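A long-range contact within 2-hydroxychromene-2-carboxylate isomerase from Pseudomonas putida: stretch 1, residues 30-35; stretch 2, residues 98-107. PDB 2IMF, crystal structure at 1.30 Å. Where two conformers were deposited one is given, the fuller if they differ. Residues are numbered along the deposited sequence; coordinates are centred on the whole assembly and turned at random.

Stretch 1 (30-35) LTIRYN
Stretch 2 98-107: AEAQAAAYVN

Residues 31-35 form a β-strand that continues later in the chain. Residues 99-107 form an α-helix that also runs on, with Ala98 at its N-cap position. The N-to-C directions of the two axes make an angle of 59°, and the axes approach to 9.3 Å. The nearest CA atoms across the contact are those of Tyr34 and Ala102, 7.3 Å apart. The contact buries 269 Å², both sides summed.

The helix has regular i to i+4 bonds, such as Ala103 N to Glu99 O at 2.9 Å and Val106 N to Ala102 O at 3.0 Å. Its phi/psi values stay near -62/-44, apart from Gln101 at -81/-30. The strand is extended, from -93/126 at Thr31 to -136/109 at Asn35.

Leu30 precedes the strand at -63/138, with chi1 t and chi2 p. It makes no contact with the helix. Thr31, chi1 m, points sideways and touches Glu99 loosely: its CG2 is 4.5 Å from Glu99 OE2.

Ile32 (-110/129; chi1 m, chi2 m) supplies the polar link. Its backbone N donates to Glu99 OE2 at 3.3 Å, with an N-H...O angle of 150°. Glu99 reaches the strand with chi1 t, chi2 p and chi3 -18°. The same carboxylate crowds the carbonyl of Ile32: Ile32 O lies 2.8 Å from Glu99 OE1 and 2.9 Å from Glu99 OE2. All three oxygens are acceptors here, so these short approaches are not hydrogen bonds. The CA-to-CB bond of Ile32 points sideways and the end of its side chain leads away from the helix; its CB is 3.9 Å from Glu99 OE2.

Arg33 (-97/110) points away, with chi1 and chi2 both t, chi3 -21° and chi4 143°, and is exposed.

Tyr34 (-86/139) points toward the helix and has the largest area covered by the other stretch, 103 Å². Its chi1 is m and chi2 is 89°. Glu99 OE1 meets the ring edge near its plane, 3.8 Å from Tyr34 CE1. Ala102 and Val106, one turn apart, and Ala103 lie obliquely to the ring. Tyr34 CD1 is 4.4 Å from Ala102 CB, and Tyr34 CD2 is 3.9 Å from Val106 CG2; Val106 has chi1 t. Ala103 CB lies 3.8 Å from Tyr34 CE1 and 3.3 Å from Tyr34 OH. These are van der Waals contacts, and the methyl of Ala103 offers the hydroxyl no polar partner.

Asn35, chi1 m and chi2 -82°, points away from the helix. Its ND2 is hydrogen-bonded elsewhere in the structure.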

ATOM      1  N   LEU A  30      16.784   0.063  18.770  1.00 30.84           N
ATOM      2  CA  LEU A  30      17.100   0.088  17.332  1.00 29.09           C
ATOM      3  C   LEU A  30      17.732   1.441  16.982  1.00 27.46           C
ATOM      4  O   LEU A  30      17.254   2.470  17.449  1.00 28.06           O
ATOM      5  CB  LEU A  30      15.817  -0.125  16.507  1.00 28.67           C
ATOM      6  CG  LEU A  30      15.950   0.058  14.986  1.00 26.64           C
ATOM      7  CD1 LEU A  30      16.855  -1.070  14.463  1.00 28.92           C
ATOM      8  CD2 LEU A  30      14.584  -0.009  14.333  1.00 29.52           C
ATOM      9  N   THR A  31      18.778   1.429  16.156  1.00 24.87           N
ATOM     10  CA  THR A  31      19.420   2.658  15.669  1.00 25.21           C
ATOM     11  C   THR A  31      18.813   3.070  14.323  1.00 22.91           C
ATOM     12  O   THR A  31      18.865   2.289  13.377  1.00 24.03           O
ATOM     13  CB  THR A  31      20.882   2.440  15.410  1.00 24.87           C
ATOM     14  OG1 THR A  31      21.520   2.099  16.664  1.00 25.35           O
ATOM     15  CG2 THR A  31      21.565   3.685  14.849  1.00 25.35           C
ATOM     16  N   ILE A  32      18.342   4.311  14.223  1.00 22.15           N
ATOM     17  CA  ILE A  32      17.740   4.815  12.945  1.00 21.50           C
ATOM     18  C   ILE A  32      18.667   5.824  12.336  1.00 20.97           C
ATOM     19  O   ILE A  32      19.044   6.814  13.014  1.00 22.60           O
ATOM     20  CB  ILE A  32      16.423   5.557  13.205  0.50 21.06           C
ATOM     21  CG1 ILE A  32      15.389   4.636  13.865  0.50 18.82           C
ATOM     22  CG2 ILE A  32      15.836   6.120  11.894  0.50 20.88           C
ATOM     23  CD1 ILE A  32      14.984   3.487  12.956  0.50 22.60           C
ATOM     24  N   ARG A  33      18.999   5.655  11.061  1.00 19.60           N
ATOM     25  CA  ARG A  33      19.667   6.672  10.297  1.00 19.34           C
ATOM     26  C   ARG A  33      18.590   7.451   9.484  1.00 18.00           C
ATOM     27  O   ARG A  33      18.012   6.904   8.505  1.00 16.92           O
ATOM     28  CB  ARG A  33      20.742   6.073   9.399  1.00 21.63           C
ATOM     29  CG  ARG A  33      21.457   7.095   8.588  1.00 28.97           C
ATOM     30  CD  ARG A  33      22.649   6.467   7.805  1.00 37.18           C
ATOM     31  NE  ARG A  33      23.085   5.201   8.392  1.00 43.84           N
ATOM     32  CZ  ARG A  33      23.503   4.130   7.704  1.00 44.56           C
ATOM     33  NH1 ARG A  33      23.560   4.134   6.383  1.00 47.14           N
ATOM     34  NH2 ARG A  33      23.851   3.035   8.342  1.00 47.10           N
ATOM     35  N   TYR A  34      18.335   8.703   9.856  1.00 16.07           N
ATOM     36  CA  TYR A  34      17.260   9.516   9.227  1.00 15.71           C
ATOM     37  C   TYR A  34      17.724  10.225   7.974  1.00 15.45           C
ATOM     38  O   TYR A  34      18.870  10.754   7.921  1.00 17.83           O
ATOM     39  CB  TYR A  34      16.808  10.581  10.190  1.00 15.57           C
ATOM     40  CG  TYR A  34      16.126  10.057  11.394  1.00 14.56           C
ATOM     41  CD1 TYR A  34      16.893   9.721  12.525  1.00 17.11           C
ATOM     42  CD2 TYR A  34      14.737   9.858  11.453  1.00 13.87           C
ATOM     43  CE1 TYR A  34      16.293   9.236  13.684  1.00 18.31           C
ATOM     44  CE2 TYR A  34      14.148   9.370  12.615  1.00 15.74           C
ATOM     45  CZ  TYR A  34      14.950   9.033  13.719  1.00 17.42           C
ATOM     46  OH  TYR A  34      14.357   8.572  14.855  1.00 19.41           O
ATOM     47  N   ASN A  35      16.877  10.243   6.945  1.00 15.99           N
ATOM     48  CA  ASN A  35      17.169  10.919   5.728  1.00 13.73           C
ATOM     49  C   ASN A  35      15.926  11.695   5.265  1.00 13.04           C
ATOM     50  O   ASN A  35      14.996  11.100   4.736  1.00 15.43           O
ATOM     51  CB  ASN A  35      17.535   9.886   4.634  1.00 15.99           C
ATOM     52  CG  ASN A  35      18.768   9.018   5.005  1.00 16.46           C
ATOM     53  OD1 ASN A  35      19.917   9.439   4.840  1.00 23.45           O
ATOM     54  ND2 ASN A  35      18.508   7.869   5.579  1.00 19.70           N
ATOM     55  N   ALA A  98      23.729  14.958  16.539  1.00 33.82           N
ATOM     56  CA  ALA A  98      23.815  13.529  16.702  1.00 35.36           C
ATOM     57  C   ALA A  98      22.422  12.947  16.842  1.00 36.36           C
ATOM     58  O   ALA A  98      21.412  13.678  16.778  1.00 35.51           O
ATOM     59  CB  ALA A  98      24.686  13.175  17.900  1.00 36.16           C
ATOM     60  N   GLU A  99      22.390  11.636  17.045  1.00 36.57           N
ATOM     61  CA  GLU A  99      21.201  10.829  16.840  1.00 36.49           C
ATOM     62  C   GLU A  99      20.036  11.303  17.668  1.00 34.71           C
ATOM     63  O   GLU A  99      18.911  11.305  17.157  1.00 34.36           O
ATOM     64  CB  GLU A  99      21.499   9.347  17.125  1.00 37.73           C
ATOM     65  CG  GLU A  99      20.258   8.440  17.262  1.00 41.42           C
ATOM     66  CD  GLU A  99      19.601   8.060  15.925  1.00 46.66           C
ATOM     67  OE1 GLU A  99      19.846   8.727  14.889  1.00 48.07           O
ATOM     68  OE2 GLU A  99      18.823   7.077  15.932  1.00 47.95           O
ATOM     69  N   ALA A 100      20.275  11.688  18.925  1.00 32.07           N
ATOM     70  CA  ALA A 100      19.154  11.998  19.817  1.00 29.45           C
ATOM     71  C   ALA A 100      18.463  13.237  19.255  1.00 27.33           C
ATOM     72  O   ALA A 100      17.242  13.350  19.318  1.00 25.52           O
ATOM     73  CB  ALA A 100      19.619  12.250  21.228  1.00 30.37           C
ATOM     74  N   GLN A 101      19.275  14.171  18.771  1.00 26.03           N
ATOM     75  CA  GLN A 101      18.749  15.489  18.378  1.00 24.59           C
ATOM     76  C   GLN A 101      18.142  15.379  16.974  1.00 23.20           C
ATOM     77  O   GLN A 101      17.183  16.067  16.662  1.00 22.07           O
ATOM     78  CB  GLN A 101      19.786  16.604  18.480  1.00 25.35           C
ATOM     79  CG  GLN A 101      19.993  17.257  19.902  1.00 26.86           C
ATOM     80  CD  GLN A 101      18.783  18.069  20.410  1.00 28.12           C
ATOM     81  OE1 GLN A 101      17.725  17.502  20.724  1.00 34.31           O
ATOM     82  NE2 GLN A 101      18.944  19.394  20.509  1.00 30.40           N
ATOM     83  N   ALA A 102      18.682  14.478  16.160  1.00 20.56           N
ATOM     84  CA  ALA A 102      18.108  14.192  14.821  1.00 20.29           C
ATOM     85  C   ALA A 102      16.753  13.558  15.036  1.00 20.98           C
ATOM     86  O   ALA A 102      15.772  14.034  14.449  1.00 19.24           O
ATOM     87  CB  ALA A 102      19.043  13.280  14.008  1.00 23.05           C
ATOM     88  N   ALA A 103      16.608  12.546  15.883  1.00 18.51           N
ATOM     89  CA  ALA A 103      15.340  11.970  16.159  1.00 19.88           C
ATOM     90  C   ALA A 103      14.413  12.952  16.798  1.00 18.45           C
ATOM     91  O   ALA A 103      13.200  12.961  16.549  1.00 20.04           O
ATOM     92  CB  ALA A 103      15.524  10.761  17.100  1.00 20.58           C
ATOM     93  N   ALA A 104      14.937  13.796  17.702  1.00 19.04           N
ATOM     94  CA  ALA A 104      14.088  14.758  18.371  1.00 18.58           C
ATOM     95  C   ALA A 104      13.502  15.759  17.359  1.00 16.01           C
ATOM     96  O   ALA A 104      12.322  16.062  17.434  1.00 16.31           O
ATOM     97  CB  ALA A 104      14.842  15.503  19.461  1.00 20.08           C
ATOM     98  N   TYR A 105      14.349  16.233  16.456  1.00 15.38           N
ATOM     99  CA  TYR A 105      13.851  17.156  15.392  1.00 14.38           C
ATOM    100  C   TYR A 105      12.751  16.459  14.583  1.00 13.55           C
ATOM    101  O   TYR A 105      11.657  16.994  14.400  1.00 14.15           O
ATOM    102  CB  TYR A 105      14.944  17.604  14.478  1.00 14.03           C
ATOM    103  CG  TYR A 105      14.525  18.547  13.366  1.00 12.49           C
ATOM    104  CD1 TYR A 105      14.355  19.890  13.607  1.00 13.53           C
ATOM    105  CD2 TYR A 105      14.183  18.024  12.159  1.00 14.93           C
ATOM    106  CE1 TYR A 105      13.992  20.743  12.567  1.00 14.03           C
ATOM    107  CE2 TYR A 105      13.816  18.821  11.121  1.00 13.47           C
ATOM    108  CZ  TYR A 105      13.696  20.218  11.344  1.00 12.14           C
ATOM    109  OH  TYR A 105      13.357  21.055  10.324  1.00 12.52           O
ATOM    110  N   VAL A 106      13.011  15.256  14.099  1.00 14.19           N
ATOM    111  CA  VAL A 106      12.043  14.576  13.249  1.00 13.97           C
ATOM    112  C   VAL A 106      10.761  14.379  14.051  1.00 13.51           C
ATOM    113  O   VAL A 106       9.653  14.588  13.503  1.00 13.17           O
ATOM    114  CB  VAL A 106      12.666  13.283  12.726  1.00 13.62           C
ATOM    115  CG1 VAL A 106      11.600  12.456  12.022  1.00 14.21           C
ATOM    116  CG2 VAL A 106      13.817  13.616  11.790  1.00 14.36           C
ATOM    117  N   ASN A 107      10.833  13.952  15.330  1.00 13.15           N
ATOM    118  CA  ASN A 107       9.644  13.771  16.105  1.00 14.67           C
ATOM    119  C   ASN A 107       8.856  15.052  16.335  1.00 14.15           C
ATOM    120  O   ASN A 107       7.647  15.082  16.192  1.00 15.54           O
ATOM    121  CB  ASN A 107      10.031  13.119  17.478  1.00 14.38           C
ATOM    122  CG  ASN A 107      10.499  11.667  17.356  1.00 21.24           C
ATOM    123  OD1 ASN A 107      10.231  10.982  16.364  1.00 21.95           O
ATOM    124  ND2 ASN A 107      11.241  11.202  18.367  1.00 24.16           N
TER